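Local coordinates for protein 2-hydroxychromene-2-carboxylate isomerase (Pseudomonas putida, PDB 2IMF) that catalyses the reversible, glutathione-dependent isomerization of 2-hydroxychromene-2-carboxylate to trans-O-hydroxybenzylidenepyruvate in the naphthalene catabolic pathway, at residues N83-M89 / P120-P126; I91-Y95 / A139-L144. One frame throughout, in Å; residues are numbered along the deposited sequence.

Contact 1. Residues N83-M89 / P120-P126; sequences NYNSRRM and PDLESLP. With TOM (4-(2-methoxyphenyl)-2-oxobut-3-enoic acid), chain F.
D121 spreads its carboxylate between the side-chain amides of N83 and N85. Its CB lies 3.7 Å from N85 O, and CG, placed between the backbone N and the carbonyl carbon (chi1 68°), comes next to N83 ND2, 3.4 Å away, the rotation that carries both oxygens to the asparagines. OD1 accepts from N83 ND2 at 2.9 Å on its syn side, 34° out of the carboxylate plane. OD2 takes a nearly straight bond from N85 ND2, also 2.9 Å, which arrives from above that plane. The carboxylate thus ties the two amides together. The other branch of the N83 amide is held as well: OD1 accepts from the backbone N of N85 at 3.0 Å, closing an Asx turn.

P120 slides past N83, its CD 3.4 Å from N83 OD1. A water, donating to N85 O and P120 O and accepting from M89 N, bridges the start of helix 87-92 to the loop; a second one accepts from R88 NE, in the guanidinium plane, and donates to P120 O and L122 O. R88, in the conformer described here (one of two), forms a salt bridge to E123, with NH1 3.0 Å from OE2.

S86 OG is hydrogen-bonded to D8, outside the two segments, while one face of the Y84 ring receives the methoxy carbon of the bound methoxy analogue of the ring-opened product, C11, 3.3 Å from CE1. The arrangement belongs to the helical domain that kappa class glutathione transferases insert into their thioredoxin fold; here it probably helps to hold the loop that carries Y84, a substrate-binding residue, at the pocket.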
ATOM      1  N   ASN A  83     -15.215  -4.594 -16.732  1.00 15.77           N
ATOM      2  CA  ASN A  83     -14.475  -3.446 -17.138  1.00 15.20           C
ATOM      3  C   ASN A  83     -14.446  -2.397 -16.026  1.00 14.18           C
ATOM      4  O   ASN A  83     -15.128  -2.610 -15.009  1.00 15.26           O
ATOM      5  CB  ASN A  83     -15.016  -2.805 -18.453  1.00 15.85           C
ATOM      6  CG  ASN A  83     -16.411  -2.228 -18.321  1.00 16.64           C
ATOM      7  OD1 ASN A  83     -16.612  -1.298 -17.527  1.00 16.20           O
ATOM      8  ND2 ASN A  83     -17.381  -2.746 -19.104  1.00 16.68           N
ATOM      9  N   TYR A  84     -13.676  -1.344 -16.245  1.00 15.21           N
ATOM     10  CA  TYR A  84     -13.457  -0.278 -15.237  1.00 14.95           C
ATOM     11  C   TYR A  84     -13.994   1.063 -15.719  1.00 14.33           C
ATOM     12  O   TYR A  84     -13.500   2.123 -15.325  1.00 15.39           O
ATOM     13  CB  TYR A  84     -11.955  -0.160 -14.954  1.00 15.80           C
ATOM     14  CG  TYR A  84     -11.349  -1.443 -14.534  1.00 19.32           C
ATOM     15  CD1 TYR A  84     -11.812  -2.094 -13.418  1.00 21.03           C
ATOM     16  CD2 TYR A  84     -10.312  -2.026 -15.249  1.00 17.67           C
ATOM     17  CE1 TYR A  84     -11.233  -3.286 -12.984  1.00 21.35           C
ATOM     18  CE2 TYR A  84      -9.708  -3.233 -14.825  1.00 19.07           C
ATOM     19  CZ  TYR A  84     -10.211  -3.855 -13.724  1.00 20.24           C
ATOM     20  OH  TYR A  84      -9.616  -5.029 -13.316  1.00 24.61           O
ATOM     21  N   ASN A  85     -15.063   1.020 -16.537  1.00 13.38           N
ATOM     22  CA  ASN A  85     -15.622   2.240 -17.110  1.00 13.94           C
ATOM     23  C   ASN A  85     -16.637   2.898 -16.158  1.00 14.73           C
ATOM     24  O   ASN A  85     -17.848   2.883 -16.368  1.00 14.11           O
ATOM     25  CB  ASN A  85     -16.297   1.948 -18.458  1.00 14.98           C
ATOM     26  CG  ASN A  85     -15.305   1.350 -19.452  1.00 17.25           C
ATOM     27  OD1 ASN A  85     -14.114   1.639 -19.390  1.00 18.53           O
ATOM     28  ND2 ASN A  85     -15.783   0.456 -20.319  1.00 18.04           N
ATOM     29  N   SER A  86     -16.074   3.560 -15.155  1.00 13.78           N
ATOM     30  CA  SER A  86     -16.817   4.095 -14.027  1.00 13.34           C
ATOM     31  C   SER A  86     -17.301   5.516 -14.231  1.00 13.82           C
ATOM     32  O   SER A  86     -17.942   6.042 -13.334  1.00 14.02           O
ATOM     33  CB  SER A  86     -15.874   4.087 -12.818  1.00 14.21           C
ATOM     34  OG  SER A  86     -14.686   4.799 -13.188  1.00 14.14           O
ATOM     35  N   ARG A  87     -17.095   6.132 -15.398  1.00 14.35           N
ATOM     36  CA  ARG A  87     -17.425   7.555 -15.513  1.00 14.12           C
ATOM     37  C   ARG A  87     -18.884   7.851 -15.269  1.00 13.50           C
ATOM     38  O   ARG A  87     -19.210   8.783 -14.513  1.00 14.27           O
ATOM     39  CB  ARG A  87     -17.092   8.011 -16.930  1.00 14.54           C
ATOM     40  CG  ARG A  87     -17.476   9.495 -17.198  1.00 20.15           C
ATOM     41  CD  ARG A  87     -17.116  10.021 -18.631  1.00 22.03           C
ATOM     42  NE  ARG A  87     -15.911   9.459 -19.236  1.00 38.11           N
ATOM     43  CZ  ARG A  87     -14.647   9.760 -18.922  1.00 43.32           C
ATOM     44  NH1 ARG A  87     -14.367  10.630 -17.953  1.00 45.93           N
ATOM     45  NH2 ARG A  87     -13.649   9.163 -19.579  1.00 43.88           N
ATOM     46  N   ARG A  88     -19.802   7.092 -15.863  1.00 14.38           N
ATOM     47  CA  ARG A  88     -21.222   7.394 -15.721  1.00 14.12           C
ATOM     48  C   ARG A  88     -21.681   7.320 -14.274  1.00 14.40           C
ATOM     49  O   ARG A  88     -22.392   8.197 -13.779  1.00 13.53           O
ATOM     50  CB  ARG A  88     -22.041   6.454 -16.636  0.50 15.98           C
ATOM     51  CG  ARG A  88     -23.538   6.319 -16.300  0.50 20.39           C
ATOM     52  CD  ARG A  88     -24.433   5.888 -17.504  0.50 19.74           C
ATOM     53  NE  ARG A  88     -24.225   4.506 -17.957  0.50 25.09           N
ATOM     54  CZ  ARG A  88     -24.338   4.081 -19.213  0.50 27.10           C
ATOM     55  NH1 ARG A  88     -24.667   4.910 -20.204  0.50 32.12           N
ATOM     56  NH2 ARG A  88     -24.112   2.807 -19.490  0.50 29.81           N
ATOM     57  N   MET A  89     -21.286   6.226 -13.572  1.00 13.05           N
ATOM     58  CA  MET A  89     -21.714   6.102 -12.205  1.00 12.63           C
ATOM     59  C   MET A  89     -21.036   7.111 -11.283  1.00 12.58           C
ATOM     60  O   MET A  89     -21.643   7.506 -10.270  1.00 12.73           O
ATOM     61  CB  MET A  89     -21.701   4.669 -11.647  0.60 13.32           C
ATOM     62  CG  MET A  89     -22.472   3.645 -12.507  0.60 13.92           C
ATOM     63  SD  MET A  89     -24.179   4.037 -12.885  0.60 14.36           S
ATOM     64  CE  MET A  89     -24.967   3.811 -11.304  0.60 15.59           C
ATOM     65  N   PRO A 120     -19.661  -1.429 -14.610  1.00 12.98           N
ATOM     66  CA  PRO A 120     -20.159  -0.120 -14.213  1.00 13.55           C
ATOM     67  C   PRO A 120     -20.781   0.699 -15.361  1.00 13.44           C
ATOM     68  O   PRO A 120     -21.526   1.652 -15.103  1.00 13.52           O
ATOM     69  CB  PRO A 120     -18.903   0.569 -13.634  1.00 14.33           C
ATOM     70  CG  PRO A 120     -17.725  -0.123 -14.314  1.00 13.80           C
ATOM     71  CD  PRO A 120     -18.185  -1.537 -14.481  1.00 14.37           C
ATOM     72  N   ASP A 121     -20.512   0.287 -16.611  1.00 13.72           N
ATOM     73  CA  ASP A 121     -21.133   0.886 -17.759  1.00 13.91           C
ATOM     74  C   ASP A 121     -22.299   0.086 -18.301  1.00 13.34           C
ATOM     75  O   ASP A 121     -22.822   0.445 -19.402  1.00 15.26           O
ATOM     76  CB  ASP A 121     -20.079   1.182 -18.843  1.00 14.13           C
ATOM     77  CG  ASP A 121     -19.483  -0.075 -19.453  1.00 16.12           C
ATOM     78  OD1 ASP A 121     -19.781  -1.190 -18.949  1.00 15.60           O
ATOM     79  OD2 ASP A 121     -18.669   0.105 -20.434  1.00 18.46           O
ATOM     80  N   LEU A 122     -22.804  -0.903 -17.526  1.00 13.27           N
ATOM     81  CA  LEU A 122     -24.015  -1.600 -17.941  1.00 12.81           C
ATOM     82  C   LEU A 122     -25.120  -0.590 -18.250  1.00 13.92           C
ATOM     83  O   LEU A 122     -25.473   0.257 -17.395  1.00 12.77           O
ATOM     84  CB  LEU A 122     -24.400  -2.573 -16.812  1.00 12.98           C
ATOM     85  CG  LEU A 122     -25.742  -3.272 -17.061  1.00 12.15           C
ATOM     86  CD1 LEU A 122     -25.660  -4.247 -18.260  1.00 18.66           C
ATOM     87  CD2 LEU A 122     -26.198  -4.004 -15.811  1.00 14.52           C
ATOM     88  N   GLU A 123     -25.801  -0.705 -19.401  1.00 14.37           N
ATOM     89  CA  GLU A 123     -26.720   0.326 -19.828  1.00 15.23           C
ATOM     90  C   GLU A 123     -27.935   0.429 -18.898  1.00 12.81           C
ATOM     91  O   GLU A 123     -28.463   1.530 -18.675  1.00 14.36           O
ATOM     92  CB  GLU A 123     -27.179   0.023 -21.259  1.00 16.55           C
ATOM     93  CG  GLU A 123     -26.175   0.557 -22.289  1.00 25.07           C
ATOM     94  CD  GLU A 123     -26.499   1.996 -22.727  1.00 36.22           C
ATOM     95  OE1 GLU A 123     -27.391   2.173 -23.590  1.00 41.94           O
ATOM     96  OE2 GLU A 123     -25.883   2.955 -22.189  1.00 42.46           O
ATOM     97  N   SER A 124     -28.305  -0.689 -18.290  1.00 11.94           N
ATOM     98  CA  SER A 124     -29.436  -0.709 -17.379  1.00 13.85           C
ATOM     99  C   SER A 124     -29.055  -0.381 -15.954  1.00 12.59           C
ATOM    100  O   SER A 124     -29.941  -0.387 -15.051  1.00 12.48           O
ATOM    101  CB  SER A 124     -30.148  -2.062 -17.399  1.00 13.76           C
ATOM    102  OG  SER A 124     -29.170  -3.082 -17.286  1.00 16.76           O
ATOM    103  N   LEU A 125     -27.774  -0.205 -15.646  1.00 12.21           N
ATOM    104  CA  LEU A 125     -27.445   0.035 -14.218  1.00 11.91           C
ATOM    105  C   LEU A 125     -28.042   1.343 -13.640  1.00 10.31           C
ATOM    106  O   LEU A 125     -28.546   1.242 -12.498  1.00 11.71           O
ATOM    107  CB  LEU A 125     -25.918  -0.061 -13.995  1.00 12.79           C
ATOM    108  CG  LEU A 125     -25.409   0.086 -12.567  1.00 14.01           C
ATOM    109  CD1 LEU A 125     -25.939  -1.054 -11.648  1.00 15.13           C
ATOM    110  CD2 LEU A 125     -23.865   0.010 -12.649  1.00 13.58           C
ATOM    111  N   PRO A 126     -28.101   2.455 -14.395  1.00 11.77           N
ATOM    112  CA  PRO A 126     -28.789   3.598 -13.814  1.00 11.95           C
ATOM    113  C   PRO A 126     -30.228   3.247 -13.434  1.00 11.62           C
ATOM    114  O   PRO A 126     -30.689   3.681 -12.350  1.00 12.66           O
ATOM    115  CB  PRO A 126     -28.687   4.628 -14.935  1.00 13.16           C
ATOM    116  CG  PRO A 126     -27.397   4.293 -15.579  1.00 14.77           C
ATOM    117  CD  PRO A 126     -27.414   2.784 -15.663  1.00 12.44           C
TER
HETATM  118  O8  TOM F 305      -4.551   0.093 -11.257  1.00 38.92           O
HETATM  119  C9  TOM F 305      -5.243   1.088 -11.070  1.00 39.00           C
HETATM  120  C10 TOM F 305      -5.223   2.262 -11.904  1.00 39.18           C
HETATM  121  O11 TOM F 305      -4.226   3.007 -11.753  1.00 40.54           O
HETATM  122  O10 TOM F 305      -6.201   2.518 -12.636  1.00 45.15           O
HETATM  123  C8  TOM F 305      -6.140   1.248  -9.882  1.00 33.61           C
HETATM  124  C7  TOM F 305      -6.298   0.374  -8.914  1.00 25.71           C
HETATM  125  C1  TOM F 305      -6.667  -1.081  -9.121  1.00 24.42           C
HETATM  126  C6  TOM F 305      -5.977  -1.974  -8.325  1.00 21.40           C
HETATM  127  C5  TOM F 305      -6.223  -3.337  -8.456  1.00 23.45           C
HETATM  128  C4  TOM F 305      -7.223  -3.760  -9.348  1.00 23.76           C
HETATM  129  C3  TOM F 305      -7.929  -2.877 -10.137  1.00 20.58           C
HETATM  130  C2  TOM F 305      -7.635  -1.508  -9.997  1.00 25.16           C
HETATM  131  O2  TOM F 305      -8.284  -0.551 -10.699  1.00 25.60           O
HETATM  132  C11 TOM F 305      -9.453  -1.045 -11.357  1.00 29.17           C
HETATM  133  O   HOH W   1     -20.032   3.983 -14.943  1.00 15.63           O
HETATM  134  O   HOH W   2     -23.956   2.360 -16.357  1.00 14.09           O

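Contact 2. Residues I91-Y95 / A139-L144; sequences IGFYY and AFEHFL
The ring of Y95 lies between those of F140 and F143, meeting each in a different way. F140 turns its edge to one face of the tyrosine, a T-shaped pair with centroids 5.1 Å apart and planes at 66°; its CD1 stands 3.6 Å from Y95 CG. Toward F143 the roles reverse: Y95 directs its own edge, CD1 leading, to the phenylalanine face in an offset edge-to-face pair, with CD1 3.5 Å from F143 CG and planes at 65°. Y95 gets there because CG is anti to the backbone N (chi1 -168°), which extends the ring across helix 137-145. F140 CA also lies over the tyrosine face as a CH-pi partner, and the far end of the ring brings OH to 3.3 Å from A139 CB.

These three rings form an aromatic cluster, joined by W135, which meets both Y95 and F140; within the helical domain it joins segment 91-95 to helix 137-145. With Y95 replaced by alanine, the edge of F140 would probably lose the face it meets, F143 would lose the edge set against its own face, and a gap is likely to open between the two phenylalanines.

Beyond the cluster the helices come closer. G92 has no side chain, and L144 CD2 sits 3.4 Å from its CA, while the edge of F140 reaches G92 O with CE1 at 3.6 Å. The F143 edge points at I91 O, also 3.6 Å away from CE2, and F143 CZ meets Y94 CB at 4.0 Å.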
ATOM      1  N   ILE A  91     -20.272  10.193 -12.170  1.00 13.95           N
ATOM      2  CA  ILE A  91     -21.078  11.395 -12.400  1.00 14.04           C
ATOM      3  C   ILE A  91     -22.433  11.308 -11.667  1.00 14.79           C
ATOM      4  O   ILE A  91     -22.932  12.274 -11.038  1.00 14.96           O
ATOM      5  CB  ILE A  91     -21.314  11.556 -13.851  1.00 14.28           C
ATOM      6  CG1 ILE A  91     -20.042  11.991 -14.570  1.00 18.25           C
ATOM      7  CG2 ILE A  91     -22.462  12.576 -14.025  1.00 16.02           C
ATOM      8  CD1 ILE A  91     -20.064  11.953 -16.156  1.00 19.48           C
ATOM      9  N   GLY A  92     -23.028  10.111 -11.683  1.00 13.79           N
ATOM     10  CA  GLY A  92     -24.320   9.943 -11.090  1.00 14.00           C
ATOM     11  C   GLY A  92     -24.349  10.199  -9.593  1.00 13.49           C
ATOM     12  O   GLY A  92     -25.422  10.505  -9.018  1.00 13.43           O
ATOM     13  N   PHE A  93     -23.193  10.091  -8.920  1.00 13.00           N
ATOM     14  CA  PHE A  93     -23.142  10.441  -7.514  1.00 12.44           C
ATOM     15  C   PHE A  93     -23.676  11.865  -7.284  1.00 14.89           C
ATOM     16  O   PHE A  93     -24.235  12.116  -6.242  1.00 16.36           O
ATOM     17  CB  PHE A  93     -21.684  10.323  -6.973  1.00 13.97           C
ATOM     18  CG  PHE A  93     -21.511  10.972  -5.630  1.00 12.33           C
ATOM     19  CD1 PHE A  93     -21.937  10.316  -4.526  1.00 14.01           C
ATOM     20  CD2 PHE A  93     -20.958  12.256  -5.489  1.00 16.95           C
ATOM     21  CE1 PHE A  93     -21.900  10.902  -3.281  1.00 17.07           C
ATOM     22  CE2 PHE A  93     -20.892  12.865  -4.257  1.00 15.42           C
ATOM     23  CZ  PHE A  93     -21.354  12.172  -3.169  1.00 14.59           C
ATOM     24  N   TYR A  94     -23.434  12.763  -8.205  1.00 14.32           N
ATOM     25  CA  TYR A  94     -23.870  14.135  -8.019  1.00 15.08           C
ATOM     26  C   TYR A  94     -25.364  14.339  -8.182  1.00 15.83           C
ATOM     27  O   TYR A  94     -25.827  15.480  -7.973  1.00 16.58           O
ATOM     28  CB  TYR A  94     -23.015  15.041  -8.931  1.00 14.49           C
ATOM     29  CG  TYR A  94     -21.559  14.939  -8.454  1.00 14.04           C
ATOM     30  CD1 TYR A  94     -21.197  15.572  -7.269  1.00 14.91           C
ATOM     31  CD2 TYR A  94     -20.620  14.116  -9.110  1.00 14.73           C
ATOM     32  CE1 TYR A  94     -19.921  15.407  -6.711  1.00 16.07           C
ATOM     33  CE2 TYR A  94     -19.344  13.955  -8.603  1.00 14.08           C
ATOM     34  CZ  TYR A  94     -19.025  14.557  -7.374  1.00 15.46           C
ATOM     35  OH  TYR A  94     -17.774  14.417  -6.813  1.00 16.02           O
ATOM     36  N   TYR A  95     -26.136  13.301  -8.461  1.00 13.90           N
ATOM     37  CA  TYR A  95     -27.598  13.424  -8.377  1.00 13.83           C
ATOM     38  C   TYR A  95     -28.056  13.279  -6.919  1.00 17.94           C
ATOM     39  O   TYR A  95     -29.178  13.645  -6.650  1.00 18.17           O
ATOM     40  CB  TYR A  95     -28.192  12.257  -9.169  1.00 14.39           C
ATOM     41  CG  TYR A  95     -29.689  12.350  -9.452  1.00 14.35           C
ATOM     42  CD1 TYR A  95     -30.101  13.092 -10.543  1.00 14.18           C
ATOM     43  CD2 TYR A  95     -30.646  11.609  -8.712  1.00 14.78           C
ATOM     44  CE1 TYR A  95     -31.472  13.186 -10.885  1.00 13.71           C
ATOM     45  CE2 TYR A  95     -32.015  11.699  -9.059  1.00 13.72           C
ATOM     46  CZ  TYR A  95     -32.340  12.431 -10.153  1.00 13.21           C
ATOM     47  OH  TYR A  95     -33.717  12.503 -10.430  1.00 15.56           O
ATOM     48  N   ALA A 139     -35.359  10.892 -14.998  1.00 13.95           N
ATOM     49  CA  ALA A 139     -34.688  12.106 -14.546  1.00 13.21           C
ATOM     50  C   ALA A 139     -33.230  11.765 -14.280  1.00 13.91           C
ATOM     51  O   ALA A 139     -32.360  12.575 -14.601  1.00 13.76           O
ATOM     52  CB  ALA A 139     -35.393  12.607 -13.303  1.00 14.51           C
ATOM     53  N   PHE A 140     -32.920  10.612 -13.676  1.00 14.49           N
ATOM     54  CA  PHE A 140     -31.517  10.269 -13.383  1.00 13.62           C
ATOM     55  C   PHE A 140     -30.749  10.094 -14.661  1.00 13.48           C
ATOM     56  O   PHE A 140     -29.655  10.585 -14.799  1.00 14.38           O
ATOM     57  CB  PHE A 140     -31.479   9.043 -12.442  1.00 14.00           C
ATOM     58  CG  PHE A 140     -30.104   8.600 -12.066  1.00 12.96           C
ATOM     59  CD1 PHE A 140     -29.222   9.463 -11.482  1.00 13.56           C
ATOM     60  CD2 PHE A 140     -29.707   7.284 -12.268  1.00 13.63           C
ATOM     61  CE1 PHE A 140     -27.902   9.079 -11.130  1.00 15.02           C
ATOM     62  CE2 PHE A 140     -28.458   6.853 -11.877  1.00 14.75           C
ATOM     63  CZ  PHE A 140     -27.514   7.720 -11.363  1.00 12.53           C
ATOM     64  N   GLU A 141     -31.332   9.365 -15.590  1.00 14.89           N
ATOM     65  CA  GLU A 141     -30.616   9.095 -16.824  1.00 16.57           C
ATOM     66  C   GLU A 141     -30.366  10.408 -17.585  1.00 15.17           C
ATOM     67  O   GLU A 141     -29.307  10.643 -18.188  1.00 17.15           O
ATOM     68  CB  GLU A 141     -31.411   8.141 -17.712  1.00 16.04           C
ATOM     69  CG  GLU A 141     -31.398   6.717 -17.146  1.00 17.12           C
ATOM     70  CD  GLU A 141     -32.286   5.765 -17.879  1.00 24.10           C
ATOM     71  OE1 GLU A 141     -33.108   6.181 -18.741  1.00 22.59           O
ATOM     72  OE2 GLU A 141     -32.205   4.576 -17.534  1.00 19.78           O
ATOM     73  N   HIS A 142     -31.353  11.331 -17.549  1.00 15.81           N
ATOM     74  CA  HIS A 142     -31.134  12.629 -18.178  1.00 16.04           C
ATOM     75  C   HIS A 142     -30.018  13.380 -17.464  1.00 16.91           C
ATOM     76  O   HIS A 142     -29.186  14.029 -18.123  1.00 18.74           O
ATOM     77  CB  HIS A 142     -32.428  13.476 -18.167  1.00 15.47           C
ATOM     78  CG  HIS A 142     -33.370  13.116 -19.268  1.00 18.53           C
ATOM     79  ND1 HIS A 142     -34.103  11.942 -19.289  1.00 19.68           N
ATOM     80  CD2 HIS A 142     -33.628  13.747 -20.446  1.00 18.12           C
ATOM     81  CE1 HIS A 142     -34.773  11.866 -20.439  1.00 20.61           C
ATOM     82  NE2 HIS A 142     -34.538  12.966 -21.129  1.00 18.39           N
ATOM     83  N   PHE A 143     -30.015  13.359 -16.137  1.00 15.02           N
ATOM     84  CA  PHE A 143     -28.929  13.987 -15.391  1.00 14.83           C
ATOM     85  C   PHE A 143     -27.551  13.450 -15.826  1.00 16.62           C
ATOM     86  O   PHE A 143     -26.591  14.214 -16.061  1.00 17.15           O
ATOM     87  CB  PHE A 143     -29.144  13.784 -13.896  1.00 16.42           C
ATOM     88  CG  PHE A 143     -28.016  14.334 -13.065  1.00 14.89           C
ATOM     89  CD1 PHE A 143     -27.979  15.704 -12.717  1.00 15.99           C
ATOM     90  CD2 PHE A 143     -26.972  13.488 -12.623  1.00 17.13           C
ATOM     91  CE1 PHE A 143     -26.906  16.190 -12.002  1.00 18.24           C
ATOM     92  CE2 PHE A 143     -25.928  14.013 -11.885  1.00 16.87           C
ATOM     93  CZ  PHE A 143     -25.913  15.373 -11.595  1.00 17.97           C
ATOM     94  N   LEU A 144     -27.437  12.126 -15.940  1.00 15.16           N
ATOM     95  CA  LEU A 144     -26.116  11.503 -16.331  1.00 15.97           C
ATOM     96  C   LEU A 144     -25.535  12.053 -17.601  1.00 17.64           C
ATOM     97  O   LEU A 144     -24.315  12.147 -17.715  1.00 19.25           O
ATOM     98  CB  LEU A 144     -26.267   9.998 -16.512  1.00 15.52           C
ATOM     99  CG  LEU A 144     -26.550   9.328 -15.181  1.00 13.77           C
ATOM    100  CD1 LEU A 144     -26.819   7.833 -15.391  1.00 17.23           C
ATOM    101  CD2 LEU A 144     -25.445   9.522 -14.230  1.00 17.63           C
TER

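How the contacts relate
Contacts 1 and 2 lie with their centres about 12 Å apart on the same side of the chain's centre, and helix 87-92 serves both: R88 and M89 of it take part in contact 1, I91 and G92 in contact 2. Along the chain the segments alternate, 83-89, 91-95, 120-126 and 139-144; 120-126 leads into helix 125-133, and 139-144 lies in the next helix, 137-145. The contacts also touch directly, since L144 packs with CD2 against R88 O and with CD1 against P126 CG, while F140 approaches P126 O. Helix 87-92 is therefore packed against both later segments of the helical domain, connecting the substrate-pocket loop at Y84 with the aromatic cluster farther from the pocket.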